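Transcriptional regulator, SorC family (Enterococcus faecalis, PDB 2O0M) probably acts as a transcriptional regulator that binds DNA and responds to a carbohydrate ligand. Local coordinates at residues 162-166 with 167-171. Residues are numbered along the deposited sequence; the frame is centred on the assembly and turned at random.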
ATOM      1  N   GLY A 162      16.257   1.259  -5.013  1.00 14.32           N
ATOM      2  CA  GLY A 162      17.462   1.968  -5.443  1.00 14.05           C
ATOM      3  C   GLY A 162      17.270   3.465  -5.300  1.00 14.33           C
ATOM      4  O   GLY A 162      16.236   3.936  -4.828  1.00 13.85           O
ATOM      5  N   SER A 163      18.273   4.212  -5.741  1.00 14.44           N
ATOM      6  CA  SER A 163      18.329   5.639  -5.539  1.00 15.28           C
ATOM      7  C   SER A 163      17.246   6.396  -6.317  1.00 15.09           C
ATOM      8  O   SER A 163      17.014   6.123  -7.492  1.00 16.01           O
ATOM      9  CB  SER A 163      19.709   6.154  -5.964  1.00 15.24           C
ATOM     10  OG  SER A 163      19.789   7.550  -5.754  1.00 17.65           O
ATOM     11  N   LEU A 164      16.606   7.355  -5.652  1.00 15.12           N
ATOM     12  CA  LEU A 164      15.676   8.286  -6.309  1.00 15.20           C
ATOM     13  C   LEU A 164      16.018   9.750  -6.061  1.00 15.62           C
ATOM     14  O   LEU A 164      15.556  10.610  -6.800  1.00 15.26           O
ATOM     15  CB  LEU A 164      14.229   8.055  -5.845  1.00 15.33           C
ATOM     16  CG  LEU A 164      13.660   6.682  -6.184  1.00 15.30           C
ATOM     17  CD1 LEU A 164      12.293   6.459  -5.519  1.00 14.70           C
ATOM     18  CD2 LEU A 164      13.552   6.478  -7.684  1.00 15.93           C
ATOM     19  N   GLU A 165      16.803  10.031  -5.026  1.00 15.64           N
ATOM     20  CA  GLU A 165      17.071  11.401  -4.622  1.00 16.68           C
ATOM     21  C   GLU A 165      18.080  12.019  -5.585  1.00 17.29           C
ATOM     22  O   GLU A 165      19.033  11.359  -5.996  1.00 18.05           O
ATOM     23  CB  GLU A 165      17.620  11.428  -3.193  1.00 16.28           C
ATOM     24  CG  GLU A 165      17.520  12.775  -2.517  1.00 16.34           C
ATOM     25  CD  GLU A 165      16.168  13.066  -1.893  1.00 16.18           C
ATOM     26  OE1 GLU A 165      16.068  14.127  -1.231  1.00 16.10           O
ATOM     27  OE2 GLU A 165      15.213  12.267  -2.063  1.00 15.02           O
ATOM     28  N   THR A 166      17.854  13.279  -5.949  1.00 18.51           N
ATOM     29  CA  THR A 166      18.803  14.032  -6.774  1.00 19.28           C
ATOM     30  C   THR A 166      18.920  15.446  -6.234  1.00 20.34           C
ATOM     31  O   THR A 166      18.251  15.812  -5.267  1.00 19.54           O
ATOM     32  CB  THR A 166      18.356  14.112  -8.259  1.00 19.38           C
ATOM     33  OG1 THR A 166      17.153  14.878  -8.362  1.00 20.47           O
ATOM     34  CG2 THR A 166      18.132  12.732  -8.853  1.00 19.48           C
ATOM     35  N   GLU A 167      19.773  16.249  -6.871  1.00 21.47           N
ATOM     36  CA  GLU A 167      19.900  17.660  -6.516  1.00 22.95           C
ATOM     37  C   GLU A 167      18.551  18.359  -6.560  1.00 22.32           C
ATOM     38  O   GLU A 167      18.241  19.177  -5.691  1.00 22.10           O
ATOM     39  CB  GLU A 167      20.840  18.382  -7.488  1.00 23.34           C
ATOM     40  CG  GLU A 167      22.286  17.947  -7.440  1.00 26.70           C
ATOM     41  CD  GLU A 167      23.050  18.392  -8.679  1.00 27.05           C
ATOM     42  OE1 GLU A 167      23.324  19.609  -8.808  1.00 32.76           O
ATOM     43  OE2 GLU A 167      23.369  17.526  -9.531  1.00 32.20           O
ATOM     44  N   LYS A 168      17.762  18.030  -7.583  1.00 21.92           N
ATOM     45  CA  LYS A 168      16.497  18.709  -7.863  1.00 21.54           C
ATOM     46  C   LYS A 168      15.242  17.964  -7.403  1.00 20.28           C
ATOM     47  O   LYS A 168      14.180  18.573  -7.326  1.00 20.19           O
ATOM     48  CB  LYS A 168      16.373  18.968  -9.363  1.00 22.03           C
ATOM     49  CG  LYS A 168      17.448  19.901  -9.914  1.00 22.97           C
ATOM     50  CD  LYS A 168      17.146  20.289 -11.351  1.00 24.08           C
ATOM     51  CE  LYS A 168      18.203  21.242 -11.892  1.00 25.44           C
ATOM     52  NZ  LYS A 168      18.271  22.514 -11.103  1.00 28.06           N
ATOM     53  N   ARG A 169      15.359  16.663  -7.121  1.00 18.85           N
ATOM     54  CA  ARG A 169      14.209  15.871  -6.659  1.00 18.31           C
ATOM     55  C   ARG A 169      14.418  15.375  -5.234  1.00 17.48           C
ATOM     56  O   ARG A 169      15.335  14.584  -4.972  1.00 17.05           O
ATOM     57  CB  ARG A 169      13.939  14.673  -7.575  1.00 17.85           C
ATOM     58  CG  ARG A 169      12.630  13.940  -7.190  1.00 17.75           C
ATOM     59  CD  ARG A 169      12.244  12.904  -8.215  1.00 16.86           C
ATOM     60  NE  ARG A 169      13.258  11.858  -8.329  1.00 15.08           N
ATOM     61  CZ  ARG A 169      13.322  10.972  -9.315  1.00 13.97           C
ATOM     62  NH1 ARG A 169      12.427  10.999 -10.296  1.00 14.08           N
ATOM     63  NH2 ARG A 169      14.291  10.065  -9.349  1.00 16.38           N
ATOM     64  N   HIS A 170      13.558  15.840  -4.333  1.00 16.92           N
ATOM     65  CA  HIS A 170      13.657  15.485  -2.925  1.00 17.05           C
ATOM     66  C   HIS A 170      12.402  14.760  -2.497  1.00 15.76           C
ATOM     67  O   HIS A 170      11.322  15.348  -2.473  1.00 15.52           O
ATOM     68  CB  HIS A 170      13.879  16.722  -2.070  1.00 18.23           C
ATOM     69  CG  HIS A 170      15.023  17.559  -2.539  1.00 20.40           C
ATOM     70  ND1 HIS A 170      14.955  18.932  -2.636  1.00 24.21           N
ATOM     71  CD2 HIS A 170      16.251  17.209  -2.990  1.00 22.66           C
ATOM     72  CE1 HIS A 170      16.103  19.394  -3.100  1.00 23.84           C
ATOM     73  NE2 HIS A 170      16.907  18.369  -3.321  1.00 24.03           N
ATOM     74  N   ASN A 171      12.563  13.491  -2.128  1.00 14.46           N
ATOM     75  CA  ASN A 171      11.427  12.646  -1.750  1.00 13.92           C
ATOM     76  C   ASN A 171      11.329  12.430  -0.250  1.00 13.78           C
ATOM     77  O   ASN A 171      12.318  12.078   0.398  1.00 13.96           O
ATOM     78  CB  ASN A 171      11.546  11.290  -2.442  1.00 13.68           C
ATOM     79  CG  ASN A 171      11.684  11.409  -3.946  1.00 13.41           C
ATOM     80  OD1 ASN A 171      12.568  10.785  -4.553  1.00 16.23           O
ATOM     81  ND2 ASN A 171      10.815  12.202  -4.560  1.00 10.79           N
TER
HETATM   82  O   HOH W   1      14.385   9.662  -2.642  1.00 19.00           O
HETATM   83  O   HOH W   2      14.248  14.069   0.778  1.00 21.52           O
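Thr-166 and Arg-169 bond to each other twice where the loop after helix 152-159 turns into strand 169-175. Thr-166 N donates to Arg-169 O at 3.0 Å. In return Thr-166 OG1, set between its own N and carbonyl carbon (chi1 66°), accepts Arg-169 N at 2.8 Å and, weakly, Lys-168 N. Side chains then grip backbone. Arg-169 bends at chi3 (62°) and meets Leu-164 O side-on: NE (3.0 Å) and NH2 (2.9 Å) converge on this one oxygen, which lies in the guanidinium plane. Leu-139 O and Asn-136 OD1 take further guanidinium N-H groups. The Glu-165 chain folds back beside Arg-169 O and His-170 CA, and its OE2 receives Asn-171 N at 2.9 Å on the syn side, somewhat out of the carboxylate plane. Two waters also join Glu-165 to Asn-171: one lies between Glu-165 OE2 and Asn-171 OD1, the other donates to Glu-165 OE1 and Asn-171 O. The His-170 ring has OE1 near its edge, but its ND1 bonds Glu-143. Backbone N-H groups at the start of this parallel strand of the probable sugar-binding domain are thus met by loop side chains, while Arg-169 ties the loop to the end of helix 122-138.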